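Local coordinates for uncharacterized protein (Legionella pneumophila subsp. pneumophila, PDB 4HFV) that is a putative Dot/Icm type IV secretion effector of unestablished biochemical activity, probably delivered into host cells, at residues L130-S142 against Q152-I165. Residues are numbered along the deposited sequence; the frame is centred on the assembly and turned at random.
Sequences LEKFLRSHVYKNS and QPFAIKHYSVVDDI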
ATOM      1  N   LEU A 130      10.411  -6.095   3.017  1.00 10.67           N
ATOM      2  CA  LEU A 130      11.501  -5.937   2.082  1.00 12.13           C
ATOM      3  C   LEU A 130      11.447  -4.591   1.364  1.00 10.79           C
ATOM      4  O   LEU A 130      12.458  -3.869   1.277  1.00 14.45           O
ATOM      5  CB  LEU A 130      11.479  -7.068   1.061  1.00  9.53           C
ATOM      6  CG  LEU A 130      12.583  -7.109   0.007  1.00 14.57           C
ATOM      7  CD1 LEU A 130      13.956  -7.080   0.631  1.00 20.58           C
ATOM      8  CD2 LEU A 130      12.437  -8.424  -0.837  1.00 15.50           C
ATOM      9  N   GLU A 131      10.291  -4.265   0.793  1.00 14.42           N
ATOM     10  CA  GLU A 131      10.120  -2.937   0.190  1.00 14.40           C
ATOM     11  C   GLU A 131      10.472  -1.781   1.144  1.00 14.15           C
ATOM     12  O   GLU A 131      11.184  -0.856   0.745  1.00 13.76           O
ATOM     13  CB  GLU A 131       8.718  -2.758  -0.349  1.00 14.92           C
ATOM     14  CG  GLU A 131       8.536  -1.458  -1.118  1.00 21.99           C
ATOM     15  CD  GLU A 131       7.163  -0.917  -0.985  1.00 30.21           C
ATOM     16  OE1 GLU A 131       6.220  -1.744  -0.956  1.00 36.74           O
ATOM     17  OE2 GLU A 131       7.025   0.323  -0.922  1.00 31.51           O
ATOM     18  N   LYS A 132      10.020  -1.829   2.395  1.00 14.18           N
ATOM     19  CA  LYS A 132      10.357  -0.771   3.359  1.00 18.15           C
ATOM     20  C   LYS A 132      11.873  -0.685   3.549  1.00 20.98           C
ATOM     21  O   LYS A 132      12.498   0.413   3.554  1.00 11.78           O
ATOM     22  CB  LYS A 132       9.687  -1.037   4.718  1.00 16.91           C
ATOM     23  CG  LYS A 132       8.337  -0.382   4.924  1.00 40.40           C
ATOM     24  CD  LYS A 132       7.767  -0.744   6.306  1.00 49.54           C
ATOM     25  CE  LYS A 132       6.530  -1.664   6.217  1.00 54.30           C
ATOM     26  NZ  LYS A 132       5.295  -0.938   5.778  1.00 52.50           N
ATOM     27  N   PHE A 133      12.481  -1.851   3.747  1.00 15.89           N
ATOM     28  CA  PHE A 133      13.897  -1.927   3.940  1.00 12.39           C
ATOM     29  C   PHE A 133      14.639  -1.265   2.793  1.00 13.28           C
ATOM     30  O   PHE A 133      15.507  -0.409   3.025  1.00 14.31           O
ATOM     31  CB  PHE A 133      14.324  -3.409   4.088  1.00 12.82           C
ATOM     32  CG  PHE A 133      15.773  -3.627   3.965  1.00 11.78           C
ATOM     33  CD1 PHE A 133      16.618  -3.482   5.070  1.00 14.30           C
ATOM     34  CD2 PHE A 133      16.312  -4.018   2.744  1.00 12.48           C
ATOM     35  CE1 PHE A 133      17.985  -3.716   4.930  1.00 14.46           C
ATOM     36  CE2 PHE A 133      17.667  -4.243   2.604  1.00 15.43           C
ATOM     37  CZ  PHE A 133      18.493  -4.104   3.686  1.00 14.04           C
ATOM     38  N   LEU A 134      14.287  -1.611   1.556  1.00 11.92           N
ATOM     39  CA  LEU A 134      14.975  -1.002   0.417  1.00 15.89           C
ATOM     40  C   LEU A 134      14.787   0.536   0.359  1.00 15.90           C
ATOM     41  O   LEU A 134      15.730   1.300   0.078  1.00 11.71           O
ATOM     42  CB  LEU A 134      14.546  -1.675  -0.909  1.00 14.61           C
ATOM     43  CG  LEU A 134      15.008  -3.141  -1.125  1.00 18.32           C
ATOM     44  CD1 LEU A 134      14.362  -3.705  -2.329  1.00 21.37           C
ATOM     45  CD2 LEU A 134      16.503  -3.315  -1.298  1.00 17.69           C
ATOM     46  N   ARG A 135      13.573   0.992   0.588  1.00  8.29           N
ATOM     47  CA  ARG A 135      13.295   2.438   0.630  1.00 13.72           C
ATOM     48  C   ARG A 135      14.155   3.126   1.690  1.00 19.97           C
ATOM     49  O   ARG A 135      14.671   4.230   1.473  1.00 15.78           O
ATOM     50  CB  ARG A 135      11.806   2.691   0.892  1.00 13.02           C
ATOM     51  CG  ARG A 135      10.886   2.428  -0.326  1.00 11.73           C
ATOM     52  CD  ARG A 135       9.493   3.145  -0.143  1.00 20.22           C
ATOM     53  NE  ARG A 135       8.547   2.355   0.641  1.00 29.63           N
ATOM     54  CZ  ARG A 135       8.246   2.547   1.926  1.00 36.09           C
ATOM     55  NH1 ARG A 135       7.378   1.733   2.522  1.00 35.45           N
ATOM     56  NH2 ARG A 135       8.790   3.548   2.616  1.00 37.75           N
ATOM     57  N   SER A 136      14.382   2.431   2.803  1.00 16.27           N
ATOM     58  CA  SER A 136      15.173   3.002   3.894  1.00 11.90           C
ATOM     59  C   SER A 136      16.636   3.181   3.478  1.00 14.90           C
ATOM     60  O   SER A 136      17.351   3.954   4.095  1.00 15.65           O
ATOM     61  CB  SER A 136      15.055   2.160   5.172  1.00 15.65           C
ATOM     62  OG  SER A 136      15.967   1.056   5.145  1.00 14.36           O
ATOM     63  N   HIS A 137      17.046   2.487   2.405  1.00 12.36           N
ATOM     64  CA  HIS A 137      18.410   2.544   1.900  1.00 20.59           C
ATOM     65  C   HIS A 137      18.462   3.171   0.519  1.00 22.18           C
ATOM     66  O   HIS A 137      19.491   3.120  -0.110  1.00 15.41           O
ATOM     67  CB  HIS A 137      19.068   1.156   1.868  1.00 19.49           C
ATOM     68  CG  HIS A 137      19.309   0.592   3.228  1.00 12.53           C
ATOM     69  ND1 HIS A 137      20.222   1.140   4.101  1.00 19.07           N
ATOM     70  CD2 HIS A 137      18.695  -0.412   3.905  1.00 15.41           C
ATOM     71  CE1 HIS A 137      20.178   0.485   5.248  1.00 17.03           C
ATOM     72  NE2 HIS A 137      19.251  -0.458   5.157  1.00 16.20           N
ATOM     73  N   VAL A 138      17.372   3.807   0.086  1.00 19.78           N
ATOM     74  CA  VAL A 138      17.389   4.577  -1.145  1.00 20.97           C
ATOM     75  C   VAL A 138      17.030   6.067  -0.904  1.00 28.94           C
ATOM     76  O   VAL A 138      17.652   6.963  -1.455  1.00 17.76           O
ATOM     77  CB  VAL A 138      16.424   3.957  -2.178  1.00 15.19           C
ATOM     78  CG1 VAL A 138      16.377   4.800  -3.454  1.00 16.24           C
ATOM     79  CG2 VAL A 138      16.856   2.497  -2.508  1.00 14.08           C
ATOM     80  N   TYR A 139      16.018   6.321  -0.090  1.00 17.03           N
ATOM     81  CA  TYR A 139      15.505   7.684   0.121  1.00 18.34           C
ATOM     82  C   TYR A 139      15.764   8.218   1.527  1.00 18.77           C
ATOM     83  O   TYR A 139      15.710   7.493   2.504  1.00 18.01           O
ATOM     84  CB  TYR A 139      14.012   7.701  -0.113  1.00 18.50           C
ATOM     85  CG  TYR A 139      13.604   7.091  -1.437  1.00 34.14           C
ATOM     86  CD1 TYR A 139      13.956   7.693  -2.631  1.00 18.76           C
ATOM     87  CD2 TYR A 139      12.858   5.914  -1.484  1.00 17.11           C
ATOM     88  CE1 TYR A 139      13.557   7.166  -3.829  1.00 18.48           C
ATOM     89  CE2 TYR A 139      12.474   5.371  -2.673  1.00 23.53           C
ATOM     90  CZ  TYR A 139      12.815   6.006  -3.843  1.00 17.53           C
ATOM     91  OH  TYR A 139      12.458   5.451  -5.031  1.00 18.66           O
ATOM     92  N   LYS A 140      16.006   9.518   1.617  1.00 27.37           N
ATOM     93  CA  LYS A 140      15.998  10.207   2.909  1.00 22.70           C
ATOM     94  C   LYS A 140      14.691   9.917   3.641  1.00 31.44           C
ATOM     95  O   LYS A 140      13.610  10.057   3.074  1.00 20.85           O
ATOM     96  CB  LYS A 140      16.207  11.701   2.690  1.00 22.57           C
ATOM     97  CG  LYS A 140      17.533  11.975   1.949  1.00 33.34           C
ATOM     98  CD  LYS A 140      17.720  13.470   1.598  1.00 46.12           C
ATOM     99  CE  LYS A 140      19.101  13.716   0.986  1.00 47.07           C
ATOM    100  NZ  LYS A 140      19.317  15.121   0.553  1.00 46.94           N
ATOM    101  N   ASN A 141      14.805   9.472   4.888  1.00 23.86           N
ATOM    102  CA  ASN A 141      13.645   9.039   5.691  1.00 19.90           C
ATOM    103  C   ASN A 141      12.715   8.037   5.019  1.00 23.51           C
ATOM    104  O   ASN A 141      11.516   8.026   5.299  1.00 21.82           O
ATOM    105  CB  ASN A 141      12.830  10.236   6.178  1.00 36.87           C
ATOM    106  CG  ASN A 141      11.990   9.896   7.408  1.00 36.56           C
ATOM    107  OD1 ASN A 141      12.270   8.914   8.124  1.00 34.81           O
ATOM    108  ND2 ASN A 141      10.971  10.697   7.664  1.00 39.96           N
ATOM    109  N   SER A 142      13.264   7.207   4.132  1.00 17.90           N
ATOM    110  CA  SER A 142      12.479   6.201   3.403  1.00 27.71           C
ATOM    111  C   SER A 142      11.432   6.807   2.502  1.00 27.18           C
ATOM    112  O   SER A 142      10.598   6.084   1.950  1.00 26.47           O
ATOM    113  CB  SER A 142      11.803   5.240   4.381  1.00 24.81           C
ATOM    114  OG  SER A 142      12.780   4.664   5.226  1.00 24.77           O
ATOM    115  N   GLN A 152      24.270   5.423  -2.093  1.00 24.17           N
ATOM    116  CA  GLN A 152      23.304   4.426  -2.540  1.00 25.06           C
ATOM    117  C   GLN A 152      23.913   3.017  -2.445  1.00 23.22           C
ATOM    118  O   GLN A 152      24.544   2.548  -3.384  1.00 17.49           O
ATOM    119  CB  GLN A 152      22.897   4.728  -3.984  1.00 16.78           C
ATOM    120  CG  GLN A 152      22.073   5.982  -4.149  1.00 18.25           C
ATOM    121  CD  GLN A 152      20.654   5.805  -3.676  1.00 21.78           C
ATOM    122  OE1 GLN A 152      19.991   4.831  -4.018  1.00 22.83           O
ATOM    123  NE2 GLN A 152      20.163   6.765  -2.909  1.00 23.89           N
ATOM    124  N   PRO A 153      23.717   2.332  -1.307  1.00 16.63           N
ATOM    125  CA  PRO A 153      24.332   0.999  -1.190  1.00 16.22           C
ATOM    126  C   PRO A 153      23.831   0.020  -2.278  1.00 22.99           C
ATOM    127  O   PRO A 153      24.502  -0.971  -2.594  1.00 17.54           O
ATOM    128  CB  PRO A 153      23.883   0.542   0.201  1.00 15.73           C
ATOM    129  CG  PRO A 153      22.648   1.436   0.553  1.00 22.72           C
ATOM    130  CD  PRO A 153      22.949   2.722  -0.102  1.00 14.62           C
ATOM    131  N   PHE A 154      22.643   0.274  -2.830  1.00 13.15           N
ATOM    132  CA  PHE A 154      22.075  -0.620  -3.830  1.00 12.63           C
ATOM    133  C   PHE A 154      22.276  -0.174  -5.274  1.00 20.42           C
ATOM    134  O   PHE A 154      21.643  -0.724  -6.174  1.00 19.35           O
ATOM    135  CB  PHE A 154      20.597  -0.919  -3.542  1.00 12.13           C
ATOM    136  CG  PHE A 154      20.391  -1.793  -2.353  1.00 12.46           C
ATOM    137  CD1 PHE A 154      20.062  -1.250  -1.125  1.00 17.17           C
ATOM    138  CD2 PHE A 154      20.614  -3.174  -2.447  1.00 16.39           C
ATOM    139  CE1 PHE A 154      19.913  -2.041  -0.004  1.00 21.60           C
ATOM    140  CE2 PHE A 154      20.463  -3.985  -1.329  1.00 13.11           C
ATOM    141  CZ  PHE A 154      20.112  -3.427  -0.103  1.00 15.12           C
ATOM    142  N   ALA A 155      23.158   0.800  -5.495  1.00 20.63           N
ATOM    143  CA  ALA A 155      23.571   1.165  -6.847  1.00 27.15           C
ATOM    144  C   ALA A 155      24.580   0.111  -7.349  1.00 26.96           C
ATOM    145  O   ALA A 155      25.775   0.294  -7.328  1.00 26.38           O
ATOM    146  CB  ALA A 155      24.176   2.586  -6.872  1.00 28.33           C
ATOM    147  N   ILE A 156      24.034  -0.998  -7.801  1.00 27.29           N
ATOM    148  CA  ILE A 156      24.775  -2.186  -8.133  1.00 25.03           C
ATOM    149  C   ILE A 156      24.542  -2.378  -9.621  1.00 30.13           C
ATOM    150  O   ILE A 156      23.397  -2.188 -10.126  1.00 17.17           O
ATOM    151  CB  ILE A 156      24.199  -3.367  -7.333  1.00 12.43           C
ATOM    152  CG1 ILE A 156      24.528  -3.227  -5.842  1.00 18.65           C
ATOM    153  CG2 ILE A 156      24.676  -4.748  -7.914  1.00 20.40           C
ATOM    154  CD1 ILE A 156      23.611  -4.159  -4.901  1.00 14.70           C
ATOM    155  N   LYS A 157      25.610  -2.738 -10.328  1.00 26.82           N
ATOM    156  CA  LYS A 157      25.526  -2.859 -11.762  1.00 30.68           C
ATOM    157  C   LYS A 157      24.489  -3.904 -12.135  1.00 13.85           C
ATOM    158  O   LYS A 157      24.443  -5.011 -11.539  1.00 19.18           O
ATOM    159  CB  LYS A 157      26.878  -3.225 -12.355  1.00 43.24           C
ATOM    160  CG  LYS A 157      26.988  -2.966 -13.858  1.00 53.49           C
ATOM    161  CD  LYS A 157      28.370  -3.357 -14.404  1.00 59.35           C
ATOM    162  CE  LYS A 157      28.608  -4.861 -14.289  1.00 67.19           C
ATOM    163  NZ  LYS A 157      29.998  -5.267 -14.669  1.00 75.08           N
ATOM    164  N   HIS A 158      23.694  -3.539 -13.136  1.00 23.83           N
ATOM    165  CA  HIS A 158      22.691  -4.394 -13.757  1.00 25.11           C
ATOM    166  C   HIS A 158      21.580  -4.676 -12.802  1.00 24.92           C
ATOM    167  O   HIS A 158      20.854  -5.670 -12.940  1.00 24.65           O
ATOM    168  CB  HIS A 158      23.337  -5.693 -14.285  1.00 26.86           C
ATOM    169  CG  HIS A 158      24.289  -5.439 -15.398  1.00 34.01           C
ATOM    170  ND1 HIS A 158      24.062  -4.465 -16.351  1.00 40.70           N
ATOM    171  CD2 HIS A 158      25.503  -5.964 -15.676  1.00 36.08           C
ATOM    172  CE1 HIS A 158      25.085  -4.421 -17.181  1.00 32.53           C
ATOM    173  NE2 HIS A 158      25.969  -5.325 -16.799  1.00 36.99           N
ATOM    174  N   TYR A 159      21.455  -3.780 -11.829  1.00 21.48           N
ATOM    175  CA  TYR A 159      20.379  -3.847 -10.858  1.00 17.05           C
ATOM    176  C   TYR A 159      19.702  -2.463 -10.701  1.00 20.52           C
ATOM    177  O   TYR A 159      20.381  -1.443 -10.614  1.00 14.85           O
ATOM    178  CB  TYR A 159      20.915  -4.329  -9.514  1.00 14.34           C
ATOM    179  CG  TYR A 159      19.860  -4.399  -8.454  1.00 14.76           C
ATOM    180  CD1 TYR A 159      18.815  -5.301  -8.536  1.00 16.82           C
ATOM    181  CD2 TYR A 159      19.900  -3.542  -7.353  1.00 16.29           C
ATOM    182  CE1 TYR A 159      17.814  -5.333  -7.544  1.00 17.91           C
ATOM    183  CE2 TYR A 159      18.948  -3.587  -6.373  1.00 15.22           C
ATOM    184  CZ  TYR A 159      17.897  -4.488  -6.465  1.00 12.50           C
ATOM    185  OH  TYR A 159      16.945  -4.469  -5.451  1.00 13.21           O
ATOM    186  N   SER A 160      18.374  -2.443 -10.675  1.00 16.13           N
ATOM    187  CA  SER A 160      17.611  -1.224 -10.369  1.00 19.25           C
ATOM    188  C   SER A 160      16.796  -1.411  -9.084  1.00 13.02           C
ATOM    189  O   SER A 160      15.773  -2.079  -9.081  1.00 15.43           O
ATOM    190  CB  SER A 160      16.663  -0.860 -11.499  1.00 27.02           C
ATOM    191  OG  SER A 160      15.886   0.292 -11.124  1.00 25.31           O
ATOM    192  N   VAL A 161      17.292  -0.847  -7.989  1.00 15.61           N
ATOM    193  CA  VAL A 161      16.628  -0.966  -6.707  1.00 15.46           C
ATOM    194  C   VAL A 161      15.235  -0.318  -6.778  1.00 21.24           C
ATOM    195  O   VAL A 161      14.278  -0.813  -6.166  1.00 13.41           O
ATOM    196  CB  VAL A 161      17.494  -0.383  -5.590  1.00 13.82           C
ATOM    197  CG1 VAL A 161      17.684   1.171  -5.737  1.00 17.66           C
ATOM    198  CG2 VAL A 161      16.933  -0.696  -4.203  1.00 17.74           C
ATOM    199  N   VAL A 162      15.082   0.746  -7.574  1.00 15.62           N
ATOM    200  CA  VAL A 162      13.754   1.372  -7.676  1.00 15.10           C
ATOM    201  C   VAL A 162      12.766   0.474  -8.403  1.00 12.54           C
ATOM    202  O   VAL A 162      11.611   0.371  -7.995  1.00 11.19           O
ATOM    203  CB  VAL A 162      13.803   2.764  -8.365  1.00 19.41           C
ATOM    204  CG1 VAL A 162      12.413   3.336  -8.529  1.00 13.30           C
ATOM    205  CG2 VAL A 162      14.650   3.694  -7.555  1.00 17.14           C
ATOM    206  N   ASP A 163      13.214  -0.190  -9.467  1.00 17.01           N
ATOM    207  CA  ASP A 163      12.380  -1.173 -10.157  1.00 16.51           C
ATOM    208  C   ASP A 163      11.898  -2.228  -9.159  1.00 20.32           C
ATOM    209  O   ASP A 163      10.753  -2.628  -9.166  1.00 13.70           O
ATOM    210  CB  ASP A 163      13.152  -1.866 -11.272  1.00 20.54           C
ATOM    211  CG  ASP A 163      13.222  -1.031 -12.549  1.00 29.36           C
ATOM    212  OD1 ASP A 163      12.488  -0.026 -12.672  1.00 24.32           O
ATOM    213  OD2 ASP A 163      14.011  -1.394 -13.429  1.00 31.53           O
ATOM    214  N   ASP A 164      12.797  -2.674  -8.298  1.00 13.25           N
ATOM    215  CA  ASP A 164      12.443  -3.649  -7.274  1.00 15.02           C
ATOM    216  C   ASP A 164      11.439  -3.110  -6.233  1.00 20.28           C
ATOM    217  O   ASP A 164      10.491  -3.803  -5.844  1.00 14.98           O
ATOM    218  CB  ASP A 164      13.732  -4.168  -6.588  1.00 11.96           C
ATOM    219  CG  ASP A 164      14.116  -5.560  -7.041  1.00 17.64           C
ATOM    220  OD1 ASP A 164      13.568  -6.088  -8.047  1.00 17.96           O
ATOM    221  OD2 ASP A 164      15.032  -6.102  -6.387  1.00 20.83           O
ATOM    222  N   ILE A 165      11.620  -1.873  -5.789  1.00 13.64           N
ATOM    223  CA  ILE A 165      10.635  -1.247  -4.893  1.00 15.71           C
ATOM    224  C   ILE A 165       9.232  -1.184  -5.512  1.00 17.16           C
ATOM    225  O   ILE A 165       8.257  -1.584  -4.868  1.00 13.51           O
ATOM    226  CB  ILE A 165      11.115   0.115  -4.454  1.00 12.98           C
ATOM    227  CG1 ILE A 165      12.267  -0.075  -3.466  1.00 14.35           C
ATOM    228  CG2 ILE A 165       9.960   0.942  -3.775  1.00 15.68           C
ATOM    229  CD1 ILE A 165      13.194   1.127  -3.350  1.00 13.80           C
TER
HETATM  230  O   HOH W   1      20.718   2.514  -2.525  1.00 19.92           O
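Leu134 sets its CD2 methyl squarely over one face of the Phe154 ring, a CH-pi contact 3.8 Å from CD2 to the ring centroid and 12° off the normal. The contact belongs to an antiparallel helical hairpin with a long connection in an all-helical fold: the C-terminal end of helix 120-136 packs against the first turn of helix 161-188, the segment axes at 148°, and the connecting chain, including 152-160, returns to pack Phe154 against the end of helix 120-136. At the rim of the same ring His137 brings CB into the ring plane, 3.8 Å from Phe154 CE1, while CE2 of Phe133 meets Phe154 CZ at 3.7 Å, side chains crossing at about a right angle; Thr59 and Leu62 of helix 49-64 also touch Phe154, so this loop residue bridges helix 120-136 and helix 49-64. Further along, Val138 and Val161 meet tip to tip, Val138 CG2 to Val161 CG1 3.6 Å. Ile165 spans the helix pair with both branches: CG2, anti to its backbone N, lies against CG of Glu131 and of Arg135, whereas CG1, set beside that N, touches Leu134 CB. Ile180 of the second subunit packs on Ile165, Val162 and Tyr139, so the dimer covers this side. The Arg135 NE to Glu131 OE2 salt bridge, 3.0 Å, borders the aliphatic packing; Glu131 also touches Ser169, a succinate-binding residue. Polar atoms at the other end are held by the Gln152 amide, whose chain bends at chi2 (-74°) to reach back: NE2 donates to Val138 O at 2.9 Å, in the carbonyl plane on a lone pair, and also to Leu149 O. One water completes the join, donating to His137 O and Gln152 OE1 and accepting from Phe154 N at 3.0 Å from the water oxygen.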